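Local atomic coordinates of transcriptional regulator, Crp/Fnr family (Eubacterium rectale ATCC 33656, PDB entry 3DV8), a protein that probably regulates transcription as a Crp/Fnr-type factor, joining a cyclic nucleotide-binding-like domain to a helix-turn-helix domain likely to bind DNA. Residues 153-156 / 157-161; 172-175 / 176-180. One frame throughout, in Å; residues are numbered along the deposited sequence.

How the contacts relate
Contact 1 (153-156 / 157-161) and contact 2 (172-175 / 176-180) are one-turn contacts within two successive helices, 148-163 and 172-179, of the Crp-like helix-turn-helix domain. Their centres lie 13 Å apart, and F155 is the main point at which the helices meet. Its CE1 comes 3.3 Å from CD2 of H178, with the two ring planes about 35° apart. CE2 of F155 lies 3.8 Å from CG1 of I175, while its CB is 4.2 Å from CD2 of L179. Both contacts also reach R71, on strand 66-72 of the other domain: contact 1 weakly, by long ion pairs of E158 and E159, and contact 2 by a side-chain touch from H178.

Contact 1. Residues 153-156 / 157-161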
loop_
_atom_site.group_PDB
_atom_site.type_symbol
_atom_site.label_atom_id
_atom_site.label_comp_id
_atom_site.label_asym_id
_atom_site.label_seq_id
_atom_site.Cartn_x
_atom_site.Cartn_y
_atom_site.Cartn_z
ATOM N N ALA A 153 11.042 -16.661 9.739
ATOM C CA ALA A 153 12.133 -16.244 10.638
ATOM C C ALA A 153 11.903 -14.825 11.187
ATOM O O ALA A 153 12.048 -14.574 12.390
ATOM C CB ALA A 153 13.457 -16.298 9.913
ATOM N N SER A 154 11.517 -13.918 10.301
ATOM C CA SER A 154 11.222 -12.528 10.662
ATOM C C SER A 154 10.020 -12.395 11.610
ATOM O O SER A 154 10.050 -11.590 12.544
ATOM C CB SER A 154 10.968 -11.707 9.392
ATOM O OG SER A 154 10.832 -10.341 9.704
ATOM N N PHE A 155 8.970 -13.179 11.354
ATOM C CA PHE A 155 7.773 -13.176 12.194
ATOM C C PHE A 155 8.068 -13.728 13.598
ATOM O O PHE A 155 7.635 -13.132 14.599
ATOM C CB PHE A 155 6.618 -13.946 11.546
ATOM C CG PHE A 155 5.440 -14.105 12.449
ATOM C CD1 PHE A 155 4.500 -13.087 12.557
ATOM C CD2 PHE A 155 5.305 -15.252 13.259
ATOM C CE1 PHE A 155 3.416 -13.201 13.442
ATOM C CE2 PHE A 155 4.227 -15.387 14.151
ATOM C CZ PHE A 155 3.266 -14.369 14.230
ATOM N N LEU A 156 8.765 -14.866 13.667
ATOM C CA LEU A 156 9.127 -15.476 14.961
ATOM C C LEU A 156 9.916 -14.508 15.855
ATOM O O LEU A 156 9.676 -14.461 17.057
ATOM C CB LEU A 156 9.880 -16.800 14.777
ATOM C CG LEU A 156 9.123 -17.970 14.125
ATOM C CD1 LEU A 156 10.064 -19.178 13.966
ATOM C CD2 LEU A 156 7.846 -18.359 14.886
ATOM N N LEU A 157 10.815 -13.721 15.250
ATOM C CA LEU A 157 11.570 -12.669 15.962
ATOM C C LEU A 157 10.664 -11.493 16.407
ATOM O O LEU A 157 10.891 -10.905 17.470
ATOM C CB LEU A 157 12.749 -12.168 15.111
ATOM C CG LEU A 157 13.867 -13.196 14.874
ATOM C CD1 LEU A 157 14.751 -12.800 13.721
ATOM C CD2 LEU A 157 14.692 -13.423 16.143
ATOM N N GLU A 158 9.645 -11.158 15.612
ATOM C CA GLU A 158 8.704 -10.101 15.992
ATOM C C GLU A 158 7.847 -10.541 17.169
ATOM O O GLU A 158 7.767 -9.802 18.156
ATOM C CB GLU A 158 7.779 -9.685 14.842
ATOM C CG GLU A 158 6.927 -8.414 15.148
ATOM C CD GLU A 158 5.849 -8.121 14.105
ATOM O OE1 GLU A 158 5.852 -8.713 13.006
ATOM O OE2 GLU A 158 4.987 -7.273 14.397
ATOM N N GLU A 159 7.195 -11.706 17.057
ATOM C CA GLU A 159 6.322 -12.214 18.142
ATOM C C GLU A 159 7.033 -12.387 19.477
ATOM O O GLU A 159 6.462 -12.042 20.516
ATOM C CB GLU A 159 5.592 -13.521 17.790
ATOM C CG GLU A 159 4.275 -13.378 17.055
ATOM C CD GLU A 159 3.110 -12.889 17.910
ATOM O OE1 GLU A 159 3.120 -11.734 18.371
ATOM O OE2 GLU A 159 2.127 -13.637 18.066
ATOM N N THR A 160 8.258 -12.915 19.442
ATOM C CA THR A 160 9.057 -13.066 20.656
ATOM C C THR A 160 9.379 -11.699 21.297
ATOM O O THR A 160 9.390 -11.599 22.528
ATOM C CB THR A 160 10.329 -13.937 20.440
ATOM O OG1 THR A 160 11.065 -13.452 19.318
ATOM C CG2 THR A 160 9.948 -15.390 20.187
ATOM N N SER A 161 9.597 -10.660 20.483
ATOM C CA SER A 161 9.829 -9.288 21.003
ATOM C C SER A 161 8.577 -8.699 21.646
ATOM O O SER A 161 8.661 -8.110 22.725
ATOM C CB SER A 161 10.329 -8.333 19.916
ATOM O OG SER A 161 11.602 -8.742 19.468
#
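F155 and E159, one helical turn apart, form a local i to i+4 contact in the middle of helix 148-163, within the Crp-like helix-turn-helix region. The two side chains run side by side in the same direction. CG of E159 lies 3.2 Å from CZ of F155, the far end of the ring, so the contact is made by the methylene part of the glutamate. A chi1 of -86° sets CG of E159 toward the ring, and a bend at chi2 then turns the carboxylate, whose plane is 48° from that of the ring. Beneath them, E159 N donates to F155 O at 2.9 Å in an almost straight bond (174°). The neighbouring turns repeat the pattern, with L157 N bonded to A153 O at 3.2 Å and E158 N to S154 O at 3.1 Å.

T160 bends its hydroxyl back to the helix: OG1 lies 2.8 Å from L156 O and 3.2 Å from L157 O, while L156 O accepts from T160 N. The hydroxyl of S161 binds L157 O at 3.0 Å, supplementing a main-chain bond. Around these turns, L156 packs on L168 and I208, and L157 on helix 211-219. Reducing F155 to an alanine would probably open a gap beside CG of E159 and deprive I170 of its aromatic neighbour.

Chemically, E159 plays a double part: its CG methylene packs obliquely against the far end of an aromatic ring, while its carboxylate, like that of E158, has a long, weak ion pair with R71, which probably offsets some of the negative charge of both, though only weakly.

Contact 2. Residues 172-175 / 176-180; sequences HETI and ANHLG
T174 and H178 lie alongside each other, one turn apart in helix 172-179, and point the same way. The methyl of T174 does the touching: CG2 is 3.9 Å from CD2 of H178, and equally near NE2. It is put there by a first torsion that sets CG2 anti to the backbone N and leaves OG1 beside that nitrogen, where the hydroxyl bonds to T171 OG1 just before the helix. The imidazole stands obliquely over the preceding turn, CD2 lying 3.1 Å from T174 O, while ND1 is turned to a hydrogen bond with T68 OG1.

I175 and L179 make a second side-by-side pair, this one wholly apolar, with CG2 of I175 4.0 Å from CD1 of L179. Asparagine N177 differs from both, since its amide leans against the preceding turn, with CG 3.1 Å from E173 O. That proximity is not an amide hydrogen bond, the angle from ND2 being poor; E173 O instead accepts from N177 N at 2.8 Å. The same i to i+4 bonding joins A176 N to H172 O at 3.0 Å (169°) and L179 N to I175 O at 3.1 Å. G180 then ends the helix with a positive phi of 74°.

By sequence position and family, this is probably the first helix of the helix-turn-helix, followed by helix 183-195. H172 and A176 face that helix, H172 through a hydrogen bond between ND1 and T187 OG1. L179 packs on V152 and its carbonyl receives R151, both of helix 148-163, whereas N177 and H178 meet strand 66-72, so the short helix packs within its own domain and also touches the cyclic nucleotide-binding-like domain.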
loop_
_atom_site.group_PDB
_atom_site.type_symbol
_atom_site.label_atom_id
_atom_site.label_comp_id
_atom_site.label_asym_id
_atom_site.label_seq_id
_atom_site.Cartn_x
_atom_site.Cartn_y
_atom_site.Cartn_z
ATOM N N HIS A 172 -0.207 -22.969 13.941
ATOM C CA HIS A 172 0.396 -22.864 12.619
ATOM C C HIS A 172 -0.533 -22.058 11.691
ATOM O O HIS A 172 -0.041 -21.365 10.796
ATOM C CB HIS A 172 0.700 -24.258 12.085
ATOM C CG HIS A 172 1.736 -24.993 12.885
ATOM N ND1 HIS A 172 2.410 -26.090 12.394
ATOM C CD2 HIS A 172 2.263 -24.746 14.111
ATOM C CE1 HIS A 172 3.269 -26.518 13.303
ATOM N NE2 HIS A 172 3.200 -25.717 14.352
ATOM N N GLU A 173 -1.853 -22.140 11.938
ATOM C CA GLU A 173 -2.888 -21.364 11.226
ATOM C C GLU A 173 -2.677 -19.848 11.410
ATOM O O GLU A 173 -2.762 -19.103 10.442
ATOM C CB GLU A 173 -4.334 -21.707 11.692
ATOM C CG GLU A 173 -4.927 -23.108 11.346
ATOM C CD GLU A 173 -4.489 -24.255 12.273
ATOM O OE1 GLU A 173 -3.473 -24.113 12.983
ATOM O OE2 GLU A 173 -5.145 -25.322 12.271
ATOM N N THR A 174 -2.417 -19.410 12.646
ATOM C CA THR A 174 -2.191 -17.979 12.974
ATOM C C THR A 174 -0.980 -17.418 12.219
ATOM O O THR A 174 -1.040 -16.295 11.711
ATOM C CB THR A 174 -1.972 -17.728 14.512
ATOM O OG1 THR A 174 -2.946 -18.449 15.271
ATOM C CG2 THR A 174 -2.062 -16.238 14.847
ATOM N N ILE A 175 0.101 -18.203 12.152
ATOM C CA ILE A 175 1.329 -17.814 11.431
ATOM C C ILE A 175 0.978 -17.719 9.930
ATOM O O ILE A 175 1.265 -16.695 9.311
ATOM C CB ILE A 175 2.539 -18.783 11.692
ATOM C CG1 ILE A 175 2.893 -18.841 13.191
ATOM C CG2 ILE A 175 3.772 -18.355 10.875
ATOM C CD1 ILE A 175 3.843 -19.949 13.569
ATOM N N ALA A 176 0.327 -18.754 9.385
ATOM C CA ALA A 176 -0.160 -18.762 7.983
ATOM C C ALA A 176 -1.045 -17.549 7.668
ATOM O O ALA A 176 -0.903 -16.944 6.615
ATOM C CB ALA A 176 -0.918 -20.056 7.665
ATOM N N ASN A 177 -1.942 -17.209 8.595
ATOM C CA ASN A 177 -2.830 -16.040 8.474
ATOM C C ASN A 177 -2.096 -14.697 8.570
ATOM O O ASN A 177 -2.541 -13.715 7.989
ATOM C CB ASN A 177 -3.977 -16.109 9.495
ATOM C CG ASN A 177 -4.951 -17.273 9.229
ATOM O OD1 ASN A 177 -4.919 -17.903 8.170
ATOM N ND2 ASN A 177 -5.812 -17.559 10.201
ATOM N N HIS A 178 -0.986 -14.656 9.306
ATOM C CA HIS A 178 -0.136 -13.457 9.355
ATOM C C HIS A 178 0.622 -13.206 8.050
ATOM O O HIS A 178 0.709 -12.066 7.608
ATOM C CB HIS A 178 0.874 -13.511 10.512
ATOM C CG HIS A 178 0.306 -13.088 11.824
ATOM N ND1 HIS A 178 -0.210 -11.825 12.019
ATOM C CD2 HIS A 178 0.217 -13.723 13.016
ATOM C CE1 HIS A 178 -0.620 -11.711 13.267
ATOM N NE2 HIS A 178 -0.365 -12.844 13.898
ATOM N N LEU A 179 1.138 -14.277 7.447
ATOM C CA LEU A 179 1.988 -14.215 6.259
ATOM C C LEU A 179 1.319 -14.410 4.889
ATOM O O LEU A 179 1.989 -14.242 3.872
ATOM C CB LEU A 179 3.113 -15.264 6.407
ATOM C CG LEU A 179 3.985 -15.200 7.670
ATOM C CD1 LEU A 179 4.991 -16.328 7.641
ATOM C CD2 LEU A 179 4.696 -13.860 7.813
ATOM N N GLY A 180 0.029 -14.735 4.827
ATOM C CA GLY A 180 -0.603 -15.026 3.536
ATOM C C GLY A 180 -0.207 -16.384 2.976
ATOM O O GLY A 180 -0.155 -16.541 1.757
#